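Local coordinates for protein racemase, putative (PDB 3TCS) that probably acts as a magnesium-dependent racemase or hydro-lyase of the mandelate racemase family, and binds magnesium and D-alanine, at residues I269-Y283 with V293-H307. Sequence-based numbering, arbitrary orientation.
With DAL (D-alanine), chain L.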
loop_
_atom_site.group_PDB
_atom_site.type_symbol
_atom_site.label_atom_id
_atom_site.label_comp_id
_atom_site.label_asym_id
_atom_site.label_seq_id
_atom_site.Cartn_x
_atom_site.Cartn_y
_atom_site.Cartn_z
ATOM N N ILE B 269 -2.941 -15.551 9.655
ATOM C CA ILE B 269 -2.666 -16.960 9.891
ATOM C C ILE B 269 -2.640 -17.304 11.379
ATOM O O ILE B 269 -3.219 -18.310 11.795
ATOM C CB ILE B 269 -1.343 -17.364 9.193
ATOM C CG1 ILE B 269 -1.549 -17.279 7.672
ATOM C CG2 ILE B 269 -0.926 -18.775 9.606
ATOM C CD1 ILE B 269 -0.304 -17.535 6.836
ATOM N N ASP B 270 -2.000 -16.460 12.181
ATOM C CA ASP B 270 -1.934 -16.690 13.621
ATOM C C ASP B 270 -3.332 -16.774 14.240
ATOM O O ASP B 270 -3.580 -17.605 15.119
ATOM C CB ASP B 270 -1.164 -15.561 14.324
ATOM C CG ASP B 270 0.330 -15.583 14.031
ATOM O OD1 ASP B 270 0.812 -16.522 13.364
ATOM O OD2 ASP B 270 1.030 -14.649 14.481
ATOM N N MET B 271 -4.241 -15.912 13.785
ATOM C CA MET B 271 -5.597 -15.890 14.326
ATOM C C MET B 271 -6.528 -16.890 13.644
ATOM O O MET B 271 -7.696 -17.018 14.022
ATOM C CB MET B 271 -6.185 -14.476 14.221
ATOM C CG MET B 271 -6.551 -14.040 12.805
ATOM S SD MET B 271 -6.958 -12.275 12.686
ATOM C CE MET B 271 -8.674 -12.268 13.249
ATOM N N ARG B 272 -6.002 -17.597 12.649
ATOM C CA ARG B 272 -6.770 -18.583 11.895
ATOM C C ARG B 272 -8.052 -17.961 11.336
ATOM O O ARG B 272 -9.142 -18.516 11.489
ATOM C CB ARG B 272 -7.112 -19.774 12.790
ATOM C CG ARG B 272 -5.895 -20.456 13.422
ATOM C CD ARG B 272 -5.064 -21.220 12.389
ATOM N NE ARG B 272 -4.117 -22.134 13.034
ATOM C CZ ARG B 272 -2.911 -21.797 13.479
ATOM N NH1 ARG B 272 -2.462 -20.553 13.350
ATOM N NH2 ARG B 272 -2.158 -22.708 14.085
ATOM N N ALA B 273 -7.914 -16.816 10.676
ATOM C CA ALA B 273 -9.067 -16.117 10.122
ATOM C C ALA B 273 -9.712 -16.859 8.953
ATOM O O ALA B 273 -10.888 -16.656 8.666
ATOM C CB ALA B 273 -8.670 -14.698 9.698
ATOM N N VAL B 274 -8.936 -17.701 8.274
ATOM C CA VAL B 274 -9.437 -18.482 7.146
ATOM C C VAL B 274 -8.924 -19.918 7.263
ATOM O O VAL B 274 -8.060 -20.209 8.093
ATOM C CB VAL B 274 -8.960 -17.907 5.783
ATOM C CG1 VAL B 274 -9.479 -16.485 5.597
ATOM C CG2 VAL B 274 -7.437 -17.940 5.706
ATOM N N ASP B 275 -9.453 -20.808 6.429
ATOM C CA ASP B 275 -9.041 -22.208 6.435
ATOM C C ASP B 275 -8.001 -22.494 5.354
ATOM O O ASP B 275 -7.252 -23.468 5.443
ATOM C CB ASP B 275 -10.252 -23.106 6.201
ATOM C CG ASP B 275 -11.335 -22.881 7.225
ATOM O OD1 ASP B 275 -11.089 -23.184 8.411
ATOM O OD2 ASP B 275 -12.421 -22.389 6.846
ATOM N N ILE B 276 -7.981 -21.649 4.329
ATOM C CA ILE B 276 -7.054 -21.794 3.206
ATOM C C ILE B 276 -6.534 -20.403 2.857
ATOM O O ILE B 276 -7.318 -19.460 2.757
ATOM C CB ILE B 276 -7.774 -22.373 1.959
ATOM C CG1 ILE B 276 -8.413 -23.724 2.302
ATOM C CG2 ILE B 276 -6.788 -22.505 0.799
ATOM C CD1 ILE B 276 -9.199 -24.350 1.168
ATOM N N VAL B 277 -5.220 -20.270 2.694
ATOM C CA VAL B 277 -4.630 -18.977 2.349
ATOM C C VAL B 277 -4.486 -18.891 0.839
ATOM O O VAL B 277 -4.184 -19.891 0.185
ATOM C CB VAL B 277 -3.256 -18.790 3.026
ATOM C CG1 VAL B 277 -3.439 -18.743 4.540
ATOM C CG2 VAL B 277 -2.325 -19.919 2.642
ATOM N N GLN B 278 -4.698 -17.697 0.293
ATOM C CA GLN B 278 -4.655 -17.496 -1.150
ATOM C C GLN B 278 -3.830 -16.322 -1.638
ATOM O O GLN B 278 -4.358 -15.378 -2.224
ATOM C CB GLN B 278 -6.078 -17.343 -1.676
ATOM C CG GLN B 278 -6.971 -18.515 -1.342
ATOM C CD GLN B 278 -8.324 -18.386 -1.997
ATOM O OE1 GLN B 278 -9.158 -17.585 -1.570
ATOM N NE2 GLN B 278 -8.545 -19.159 -3.055
ATOM N N PRO B 279 -2.515 -16.366 -1.413
ATOM C CA PRO B 279 -1.673 -15.262 -1.870
ATOM C C PRO B 279 -1.619 -15.209 -3.398
ATOM O O PRO B 279 -1.802 -16.232 -4.064
ATOM C CB PRO B 279 -0.312 -15.607 -1.274
ATOM C CG PRO B 279 -0.309 -17.113 -1.323
ATOM C CD PRO B 279 -1.707 -17.454 -0.837
ATOM N N ASP B 280 -1.405 -14.013 -3.942
ATOM C CA ASP B 280 -1.234 -13.850 -5.382
ATOM C C ASP B 280 0.263 -13.552 -5.468
ATOM O O ASP B 280 0.740 -12.576 -4.898
ATOM C CB ASP B 280 -2.054 -12.668 -5.920
ATOM C CG ASP B 280 -1.813 -12.421 -7.412
ATOM O OD1 ASP B 280 -0.711 -11.959 -7.766
ATOM O OD2 ASP B 280 -2.719 -12.696 -8.229
ATOM N N ILE B 281 1.001 -14.416 -6.154
ATOM C CA ILE B 281 2.445 -14.267 -6.269
ATOM C C ILE B 281 2.935 -12.877 -6.658
ATOM O O ILE B 281 3.943 -12.394 -6.130
ATOM C CB ILE B 281 3.015 -15.289 -7.273
ATOM C CG1 ILE B 281 2.851 -16.704 -6.706
ATOM C CG2 ILE B 281 4.481 -14.979 -7.575
ATOM C CD1 ILE B 281 3.123 -17.804 -7.713
ATOM N N LEU B 282 2.230 -12.233 -7.577
ATOM C CA LEU B 282 2.659 -10.919 -8.026
ATOM C C LEU B 282 2.177 -9.759 -7.149
ATOM O O LEU B 282 2.900 -8.778 -6.980
ATOM C CB LEU B 282 2.260 -10.728 -9.495
ATOM C CG LEU B 282 2.813 -11.842 -10.406
ATOM C CD1 LEU B 282 2.441 -11.554 -11.857
ATOM C CD2 LEU B 282 4.339 -11.945 -10.265
ATOM N N TYR B 283 0.974 -9.852 -6.582
ATOM C CA TYR B 283 0.510 -8.775 -5.705
ATOM C C TYR B 283 1.343 -8.788 -4.420
ATOM O O TYR B 283 1.551 -7.750 -3.789
ATOM C CB TYR B 283 -0.964 -8.948 -5.301
ATOM C CG TYR B 283 -2.000 -8.777 -6.397
ATOM C CD1 TYR B 283 -1.789 -7.905 -7.466
ATOM C CD2 TYR B 283 -3.220 -9.461 -6.335
ATOM C CE1 TYR B 283 -2.767 -7.715 -8.446
ATOM C CE2 TYR B 283 -4.204 -9.276 -7.310
ATOM C CZ TYR B 283 -3.969 -8.400 -8.362
ATOM O OH TYR B 283 -4.939 -8.199 -9.321
ATOM N N VAL B 293 5.008 -16.648 3.073
ATOM C CA VAL B 293 3.623 -16.871 3.468
ATOM C C VAL B 293 3.341 -18.373 3.459
ATOM O O VAL B 293 2.658 -18.888 4.340
ATOM C CB VAL B 293 2.645 -16.141 2.525
ATOM C CG1 VAL B 293 1.201 -16.535 2.844
ATOM C CG2 VAL B 293 2.816 -14.635 2.686
ATOM N N VAL B 294 3.879 -19.072 2.464
ATOM C CA VAL B 294 3.703 -20.518 2.368
ATOM C C VAL B 294 4.225 -21.188 3.644
ATOM O O VAL B 294 3.607 -22.121 4.166
ATOM C CB VAL B 294 4.458 -21.087 1.148
ATOM C CG1 VAL B 294 4.505 -22.607 1.212
ATOM C CG2 VAL B 294 3.773 -20.637 -0.137
ATOM N N GLU B 295 5.362 -20.712 4.144
ATOM C CA GLU B 295 5.939 -21.278 5.364
ATOM C C GLU B 295 5.080 -20.948 6.595
ATOM O O GLU B 295 4.901 -21.791 7.471
ATOM C CB GLU B 295 7.373 -20.770 5.542
ATOM C CG GLU B 295 8.065 -21.187 6.840
ATOM C CD GLU B 295 8.048 -22.692 7.102
ATOM O OE1 GLU B 295 8.073 -23.491 6.139
ATOM O OE2 GLU B 295 8.029 -23.078 8.292
ATOM N N MET B 296 4.553 -19.727 6.668
ATOM C CA MET B 296 3.688 -19.356 7.792
ATOM C C MET B 296 2.523 -20.334 7.824
ATOM O O MET B 296 2.155 -20.858 8.877
ATOM C CB MET B 296 3.103 -17.957 7.615
ATOM C CG MET B 296 4.076 -16.807 7.673
ATOM S SD MET B 296 3.185 -15.269 7.353
ATOM C CE MET B 296 4.557 -14.113 7.229
ATOM N N ALA B 297 1.936 -20.554 6.652
ATOM C CA ALA B 297 0.801 -21.456 6.512
ATOM C C ALA B 297 1.189 -22.896 6.820
ATOM O O ALA B 297 0.477 -23.596 7.545
ATOM C CB ALA B 297 0.233 -21.365 5.099
ATOM N N ARG B 298 2.319 -23.332 6.272
ATOM C CA ARG B 298 2.780 -24.698 6.482
ATOM C C ARG B 298 2.936 -25.010 7.970
ATOM O O ARG B 298 2.407 -26.011 8.464
ATOM C CB ARG B 298 4.116 -24.933 5.772
ATOM C CG ARG B 298 4.573 -26.392 5.792
ATOM C CD ARG B 298 6.095 -26.502 5.731
ATOM N NE ARG B 298 6.716 -25.852 6.884
ATOM C CZ ARG B 298 6.617 -26.284 8.138
ATOM N NH1 ARG B 298 5.927 -27.383 8.420
ATOM N NH2 ARG B 298 7.193 -25.604 9.120
ATOM N N ALA B 299 3.655 -24.152 8.688
ATOM C CA ALA B 299 3.870 -24.368 10.116
ATOM C C ALA B 299 2.551 -24.416 10.888
ATOM O O ALA B 299 2.440 -25.105 11.903
ATOM C CB ALA B 299 4.771 -23.266 10.681
ATOM N N ALA B 300 1.552 -23.689 10.393
ATOM C CA ALA B 300 0.243 -23.627 11.031
ATOM C C ALA B 300 -0.689 -24.753 10.587
ATOM O O ALA B 300 -1.772 -24.922 11.142
ATOM C CB ALA B 300 -0.399 -22.276 10.748
ATOM N N GLY B 301 -0.266 -25.518 9.588
ATOM C CA GLY B 301 -1.079 -26.618 9.107
ATOM C C GLY B 301 -2.124 -26.222 8.082
ATOM O O GLY B 301 -3.035 -27.001 7.798
ATOM N N LEU B 302 -2.007 -25.018 7.526
ATOM C CA LEU B 302 -2.969 -24.559 6.519
ATOM C C LEU B 302 -2.475 -24.772 5.099
ATOM O O LEU B 302 -1.290 -24.597 4.809
ATOM C CB LEU B 302 -3.281 -23.072 6.681
ATOM C CG LEU B 302 -4.158 -22.617 7.837
ATOM C CD1 LEU B 302 -3.341 -22.584 9.105
ATOM C CD2 LEU B 302 -4.712 -21.242 7.528
ATOM N N PRO B 303 -3.386 -25.147 4.189
ATOM C CA PRO B 303 -2.991 -25.362 2.799
ATOM C C PRO B 303 -2.962 -24.026 2.065
ATOM O O PRO B 303 -3.539 -23.035 2.533
ATOM C CB PRO B 303 -4.080 -26.287 2.275
ATOM C CG PRO B 303 -5.289 -25.790 2.994
ATOM C CD PRO B 303 -4.777 -25.581 4.410
ATOM N N VAL B 304 -2.290 -24.015 0.918
ATOM C CA VAL B 304 -2.158 -22.827 0.091
ATOM C C VAL B 304 -2.771 -23.052 -1.293
ATOM O O VAL B 304 -2.359 -23.945 -2.033
ATOM C CB VAL B 304 -0.668 -22.453 -0.095
ATOM C CG1 VAL B 304 -0.545 -21.174 -0.931
ATOM C CG2 VAL B 304 0.002 -22.279 1.267
ATOM N N THR B 305 -3.763 -22.238 -1.630
ATOM C CA THR B 305 -4.429 -22.313 -2.928
ATOM C C THR B 305 -4.335 -20.886 -3.466
ATOM O O THR B 305 -5.246 -20.071 -3.300
ATOM C CB THR B 305 -5.891 -22.753 -2.762
ATOM O OG1 THR B 305 -5.913 -24.058 -2.156
ATOM C CG2 THR B 305 -6.605 -22.820 -4.120
ATOM N N PRO B 306 -3.211 -20.571 -4.123
ATOM C CA PRO B 306 -2.972 -19.238 -4.674
ATOM C C PRO B 306 -4.014 -18.681 -5.628
ATOM O O PRO B 306 -4.769 -19.414 -6.270
ATOM C CB PRO B 306 -1.607 -19.378 -5.355
ATOM C CG PRO B 306 -0.954 -20.522 -4.613
ATOM C CD PRO B 306 -2.103 -21.482 -4.459
ATOM N N HIS B 307 -4.027 -17.359 -5.710
ATOM C CA HIS B 307 -4.911 -16.639 -6.606
ATOM C C HIS B 307 -4.113 -16.297 -7.868
ATOM O O HIS B 307 -2.991 -15.817 -7.783
ATOM C CB HIS B 307 -5.396 -15.351 -5.929
ATOM C CG HIS B 307 -5.966 -14.335 -6.872
ATOM N ND1 HIS B 307 -5.177 -13.494 -7.629
ATOM C CD2 HIS B 307 -7.248 -14.010 -7.162
ATOM C CE1 HIS B 307 -5.951 -12.694 -8.342
ATOM N NE2 HIS B 307 -7.211 -12.986 -8.077
HETATM N N DAL L . -10.039 -15.438 -6.937
HETATM C CA DAL L . -10.831 -14.614 -7.867
HETATM C CB DAL L . -10.235 -14.664 -9.267
HETATM C C DAL L . -10.848 -13.199 -7.395
HETATM O O DAL L . -11.295 -12.931 -6.327
HETATM O O HOH W 1 -0.399 -16.576 -7.542
#
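H307 and D280 meet at the mouth of the barrel, beside the bound D-alanine. H307 ND1 donates to D280 OD2 at 2.7 Å. D280 OD2 lies in the imidazole plane and accepts with its anti lone pair, while the carboxylate as a whole is turned 47° from the ring. D280 extends CG away from its own backbone N (chi1 176°), which carries OD2 across to the histidine. Its OD1 accepts from Y283 N, an Asx motif that fixes the carboxylate. The opposite edge of the ring meets the ligand, with H307 CD2 3.1 Å from the D-alanine N. With an alanine in place of H307, D280 OD2 would probably lose its donor and a gap would open beside the ligand.

Along the chain before this, 276-277 lies beside 303-305. V277 N donates to P303 O and T305 N to V277 O, both nearly straight; H307 N continues the run to P279 O. Packing is tight here: V277 CG2 lies 3.6 Å from V304 CG2 and also touches A297 CB. I269 is a knob among V293, M296, A297 and A300, with its CD1 3.5 Å from M296 CB.

The solvent side is looser. A300 CB sits 3.5 Å above one guanidinium face of R272, offset toward its rim. R272 NH1 bonds I269 O in the group's own plane, and L302 CD1 is 4.0 Å from R272 CD.

Strand 276-277, helix 287-300 and the following 303-305 form a beta-alpha-beta crossover of the TIM barrel, with V277 and V304 in a single bridge. Strand 276-277 pairs in parallel with strand 252-255. W265 of helix 262-270 packs against V277, P279 and V293, helix 314-322 touches P306, and K94 of the second subunit reaches H307 and Y283.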